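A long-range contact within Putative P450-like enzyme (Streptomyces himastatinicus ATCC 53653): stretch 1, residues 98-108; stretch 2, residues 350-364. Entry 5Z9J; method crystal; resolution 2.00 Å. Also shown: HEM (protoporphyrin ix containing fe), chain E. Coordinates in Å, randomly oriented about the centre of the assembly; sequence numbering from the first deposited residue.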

# COMPACT_ATOMS: atom_id res chain seq x y z
N LEU A 98 -18.87 -7.33 9.06
CA LEU A 98 -17.41 -7.44 9.06
C LEU A 98 -16.72 -6.14 9.39
O LEU A 98 -15.76 -6.12 10.15
CB LEU A 98 -16.90 -7.95 7.72
CG LEU A 98 -16.79 -9.46 7.49
CD1 LEU A 98 -17.91 -10.26 8.16
CD2 LEU A 98 -16.74 -9.78 6.00
N VAL A 99 -17.17 -5.05 8.78
CA VAL A 99 -16.53 -3.76 9.03
C VAL A 99 -16.66 -3.36 10.49
O VAL A 99 -15.67 -2.96 11.13
CB VAL A 99 -17.13 -2.67 8.16
CG1 VAL A 99 -16.37 -1.36 8.36
CG2 VAL A 99 -17.08 -3.11 6.71
N ALA A 100 -17.88 -3.53 11.01
CA ALA A 100 -18.21 -3.25 12.40
C ALA A 100 -17.35 -4.08 13.34
O ALA A 100 -16.76 -3.56 14.29
CB ALA A 100 -19.66 -3.54 12.65
N LYS A 101 -17.28 -5.38 13.04
CA LYS A 101 -16.48 -6.30 13.82
C LYS A 101 -15.02 -5.87 13.80
O LYS A 101 -14.35 -5.89 14.84
CB LYS A 101 -16.66 -7.73 13.29
CG LYS A 101 -15.68 -8.77 13.85
CD LYS A 101 -15.97 -10.17 13.23
CE LYS A 101 -14.89 -11.20 13.59
NZ LYS A 101 -15.09 -12.53 12.92
N MET A 102 -14.53 -5.42 12.64
CA MET A 102 -13.14 -4.97 12.58
C MET A 102 -12.90 -3.75 13.47
O MET A 102 -11.96 -3.75 14.27
CB MET A 102 -12.73 -4.66 11.13
CG MET A 102 -12.24 -5.86 10.34
SD MET A 102 -11.21 -6.98 11.34
CE MET A 102 -12.42 -8.19 11.93
N GLU A 103 -13.76 -2.74 13.38
CA GLU A 103 -13.51 -1.57 14.21
C GLU A 103 -13.77 -1.91 15.68
O GLU A 103 -13.20 -1.28 16.56
CB GLU A 103 -14.37 -0.37 13.78
CG GLU A 103 -14.09 0.89 14.63
CD GLU A 103 -14.97 2.09 14.27
OE1 GLU A 103 -15.86 1.98 13.39
OE2 GLU A 103 -14.77 3.18 14.87
N SER A 104 -14.59 -2.92 15.95
CA SER A 104 -14.76 -3.29 17.34
C SER A 104 -13.48 -3.90 17.87
O SER A 104 -13.23 -3.84 19.07
CB SER A 104 -15.95 -4.24 17.56
OG SER A 104 -15.63 -5.60 17.30
N ARG A 105 -12.66 -4.50 17.01
CA ARG A 105 -11.48 -5.24 17.48
C ARG A 105 -10.18 -4.45 17.52
O ARG A 105 -9.25 -4.82 18.27
CB ARG A 105 -11.25 -6.47 16.59
CG ARG A 105 -12.34 -7.52 16.61
CD ARG A 105 -12.07 -8.57 15.54
NE ARG A 105 -11.87 -9.92 16.04
CZ ARG A 105 -11.71 -10.98 15.24
NH1 ARG A 105 -11.72 -10.83 13.92
NH2 ARG A 105 -11.54 -12.19 15.76
N VAL A 106 -10.12 -3.37 16.73
CA VAL A 106 -8.87 -2.68 16.51
C VAL A 106 -8.31 -2.08 17.80
O VAL A 106 -7.12 -2.08 18.01
CB VAL A 106 -9.02 -1.59 15.40
CG1 VAL A 106 -9.96 -0.48 15.84
CG2 VAL A 106 -7.66 -1.04 14.98
N HIS A 107 -9.17 -1.59 18.68
CA HIS A 107 -8.69 -0.92 19.87
C HIS A 107 -8.13 -1.96 20.83
O HIS A 107 -7.15 -1.70 21.55
CB HIS A 107 -9.80 -0.07 20.50
CG HIS A 107 -10.11 1.15 19.70
ND1 HIS A 107 -9.56 2.39 19.96
CD2 HIS A 107 -10.88 1.31 18.59
CE1 HIS A 107 -10.00 3.27 19.07
NE2 HIS A 107 -10.80 2.64 18.23
N GLY A 108 -8.76 -3.13 20.82
CA GLY A 108 -8.29 -4.26 21.61
C GLY A 108 -6.91 -4.67 21.16
O GLY A 108 -6.02 -4.85 21.98
N ARG A 350 -9.36 1.46 1.76
CA ARG A 350 -9.21 2.84 2.29
C ARG A 350 -9.90 3.07 3.65
O ARG A 350 -9.29 3.62 4.57
CB ARG A 350 -9.75 3.85 1.28
CG ARG A 350 -11.25 3.80 1.13
CD ARG A 350 -11.74 4.53 -0.09
NE ARG A 350 -13.14 4.19 -0.35
CZ ARG A 350 -13.56 3.14 -1.05
NH1 ARG A 350 -12.69 2.30 -1.61
NH2 ARG A 350 -14.86 2.95 -1.20
N GLN A 351 -11.14 2.57 3.79
CA GLN A 351 -11.90 2.72 5.02
C GLN A 351 -11.21 2.02 6.20
O GLN A 351 -10.99 2.62 7.25
CB GLN A 351 -13.33 2.19 4.82
CG GLN A 351 -14.15 2.29 6.09
CD GLN A 351 -15.65 2.08 5.91
OE1 GLN A 351 -16.15 1.70 4.83
NE2 GLN A 351 -16.36 2.27 7.01
N LEU A 352 -10.82 0.76 6.02
CA LEU A 352 -10.07 0.06 7.05
C LEU A 352 -8.74 0.72 7.38
O LEU A 352 -8.33 0.75 8.55
CB LEU A 352 -9.81 -1.40 6.63
CG LEU A 352 -8.83 -2.18 7.53
CD1 LEU A 352 -9.30 -2.11 8.99
CD2 LEU A 352 -8.80 -3.68 7.14
N ALA A 353 -8.03 1.20 6.35
CA ALA A 353 -6.70 1.79 6.57
C ALA A 353 -6.81 3.08 7.38
O ALA A 353 -5.99 3.33 8.25
CB ALA A 353 -5.99 2.03 5.24
N ARG A 354 -7.80 3.91 7.03
CA ARG A 354 -8.07 5.13 7.78
C ARG A 354 -8.59 4.80 9.20
O ARG A 354 -8.19 5.39 10.17
CB ARG A 354 -9.09 5.94 7.02
CG ARG A 354 -8.53 6.63 5.76
CD ARG A 354 -9.66 7.14 4.86
NE ARG A 354 -9.16 7.98 3.75
CZ ARG A 354 -9.81 8.20 2.60
NH1 ARG A 354 -10.97 7.61 2.36
NH2 ARG A 354 -9.30 9.05 1.69
N MET A 355 -9.43 3.79 9.33
CA MET A 355 -9.96 3.47 10.68
C MET A 355 -8.78 3.04 11.59
O MET A 355 -8.63 3.52 12.68
CB MET A 355 -11.03 2.38 10.60
CG MET A 355 -11.64 2.00 11.94
SD MET A 355 -10.78 0.59 12.46
CE MET A 355 -11.37 -0.61 11.28
N GLU A 356 -7.92 2.18 11.08
CA GLU A 356 -6.76 1.65 11.81
C GLU A 356 -5.76 2.68 12.21
O GLU A 356 -5.25 2.70 13.32
CB GLU A 356 -5.96 0.67 10.95
CG GLU A 356 -6.58 -0.61 10.66
CD GLU A 356 -5.62 -1.50 9.91
OE1 GLU A 356 -5.17 -2.45 10.56
OE2 GLU A 356 -5.31 -1.28 8.70
N SER A 357 -5.38 3.47 11.23
CA SER A 357 -4.38 4.49 11.42
C SER A 357 -4.86 5.53 12.43
O SER A 357 -4.14 5.91 13.33
CB SER A 357 -4.06 5.17 10.09
OG SER A 357 -3.43 4.22 9.28
N LYS A 358 -6.11 5.98 12.27
CA LYS A 358 -6.71 6.93 13.21
C LYS A 358 -6.71 6.38 14.64
O LYS A 358 -6.33 7.08 15.59
CB LYS A 358 -8.13 7.27 12.78
CG LYS A 358 -8.87 8.19 13.77
CD LYS A 358 -10.30 8.52 13.28
CE LYS A 358 -11.10 9.21 14.35
NZ LYS A 358 -12.51 9.42 13.88
N ALA A 359 -7.15 5.13 14.80
CA ALA A 359 -7.19 4.53 16.11
C ALA A 359 -5.78 4.45 16.69
O ALA A 359 -5.55 4.71 17.86
CB ALA A 359 -7.81 3.07 16.03
N ALA A 360 -4.82 4.12 15.83
CA ALA A 360 -3.45 3.91 16.25
C ALA A 360 -2.81 5.22 16.69
O ALA A 360 -2.19 5.29 17.73
CB ALA A 360 -2.65 3.30 15.14
N VAL A 361 -2.95 6.25 15.87
CA VAL A 361 -2.37 7.52 16.24
C VAL A 361 -2.97 8.08 17.52
O VAL A 361 -2.24 8.56 18.39
CB VAL A 361 -2.55 8.53 15.13
CG1 VAL A 361 -2.15 9.95 15.62
CG2 VAL A 361 -1.71 8.11 13.92
N GLU A 362 -4.30 8.03 17.61
CA GLU A 362 -5.01 8.52 18.77
C GLU A 362 -4.53 7.82 20.02
O GLU A 362 -4.29 8.45 21.04
CB GLU A 362 -6.52 8.33 18.60
CG GLU A 362 -7.13 9.35 17.66
CD GLU A 362 -8.60 9.09 17.45
OE1 GLU A 362 -9.11 7.96 17.76
OE2 GLU A 362 -9.28 10.02 16.97
N ILE A 363 -4.45 6.49 19.95
CA ILE A 363 -4.07 5.78 21.13
C ILE A 363 -2.57 5.99 21.47
O ILE A 363 -2.23 6.11 22.64
CB ILE A 363 -4.43 4.28 21.03
CG1 ILE A 363 -5.94 4.15 21.17
CG2 ILE A 363 -3.74 3.49 22.14
CD1 ILE A 363 -6.47 2.72 20.98
N LEU A 364 -1.70 6.12 20.47
CA LEU A 364 -0.31 6.48 20.74
C LEU A 364 -0.24 7.83 21.42
O LEU A 364 0.56 8.03 22.34
CB LEU A 364 0.56 6.46 19.45
CG LEU A 364 0.99 5.03 19.01
CD1 LEU A 364 1.77 5.03 17.68
CD2 LEU A 364 1.85 4.41 20.10
CHA HEM E . -5.45 -0.08 -4.19
CHB HEM E . -2.66 2.67 -1.44
CHC HEM E . -4.25 0.25 2.43
CHD HEM E . -6.24 -3.07 -0.37
C1A HEM E . -4.58 0.92 -3.84
C2A HEM E . -3.94 1.91 -4.71
C3A HEM E . -3.18 2.69 -3.94
C4A HEM E . -3.29 2.20 -2.56
CMA HEM E . -2.31 3.86 -4.42
CAA HEM E . -4.12 2.05 -6.24
CBA HEM E . -3.28 1.01 -7.00
CGA HEM E . -3.21 1.32 -8.50
O1A HEM E . -2.44 0.66 -9.25
O2A HEM E . -3.94 2.19 -9.01
C1B HEM E . -2.90 2.30 -0.14
C2B HEM E . -2.44 3.01 1.02
C3B HEM E . -2.88 2.34 2.09
C4B HEM E . -3.62 1.17 1.62
CMB HEM E . -1.60 4.30 0.92
CAB HEM E . -2.69 2.63 3.58
CBB HEM E . -2.06 3.70 4.05
C1C HEM E . -4.97 -0.87 2.03
C2C HEM E . -5.62 -1.86 2.92
C3C HEM E . -6.17 -2.77 2.12
C4C HEM E . -5.86 -2.39 0.76
CMC HEM E . -5.65 -1.76 4.45
CAC HEM E . -6.97 -4.06 2.40
CBC HEM E . -7.33 -4.47 3.61
C1D HEM E . -6.18 -2.59 -1.64
C2D HEM E . -6.62 -3.31 -2.80
C3D HEM E . -6.40 -2.37 -3.97
C4D HEM E . -5.82 -1.17 -3.42
CMD HEM E . -7.21 -4.74 -2.86
CAD HEM E . -6.66 -2.70 -5.44
CBD HEM E . -8.04 -2.25 -5.85
CGD HEM E . -8.16 -2.41 -7.36
O1D HEM E . -7.14 -2.60 -8.06
O2D HEM E . -9.30 -2.31 -7.88
NA HEM E . -4.15 1.15 -2.57
NB HEM E . -3.61 1.17 0.26
NC HEM E . -5.13 -1.27 0.76
ND HEM E . -5.73 -1.31 -2.03
FE HEM E . -4.80 -0.03 -0.90

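Two helices can pack side by side without a single hydrogen bond between them, and this pair illustrates how. Their axes run in nearly the same direction, 26° apart, and approach to 9.9 Å. Backbone hydrogen bonds stay within each helix, and each meets the other through van der Waals contacts, in which side chains reach one another and in places the opposing backbone. Contacts therefore recur with the helical period along stretch 1. V99 opens the series, its CG1 lying 3.9 Å from NE2 of Q351, a van der Waals touch. One turn on, M102 and E103 share a single partner: the CE methyl of M355 reaches to 4.3 Å from M102 CB and 3.8 Å from E103 CA. The CA-to-CB bond of M102 points toward stretch 2, but the chain then turns off, so that its SD is 6.4 Å from M355 CE. E103 makes its closest side-chain approach with CG, 3.8 Å from CG of M355. V106 then packs CG1 against M355 SD at 3.6 Å and against A359 CB at 4.2 Å, touching two residues one turn apart. H107 completes the row. Its CA-to-CB bond points sideways, yet its ring swings nearer, and A359 CB sits over one face, 4.0 Å from the centroid, in a CH-pi contact. I363 CD1 approaches H107 ND1 obliquely at 3.3 Å.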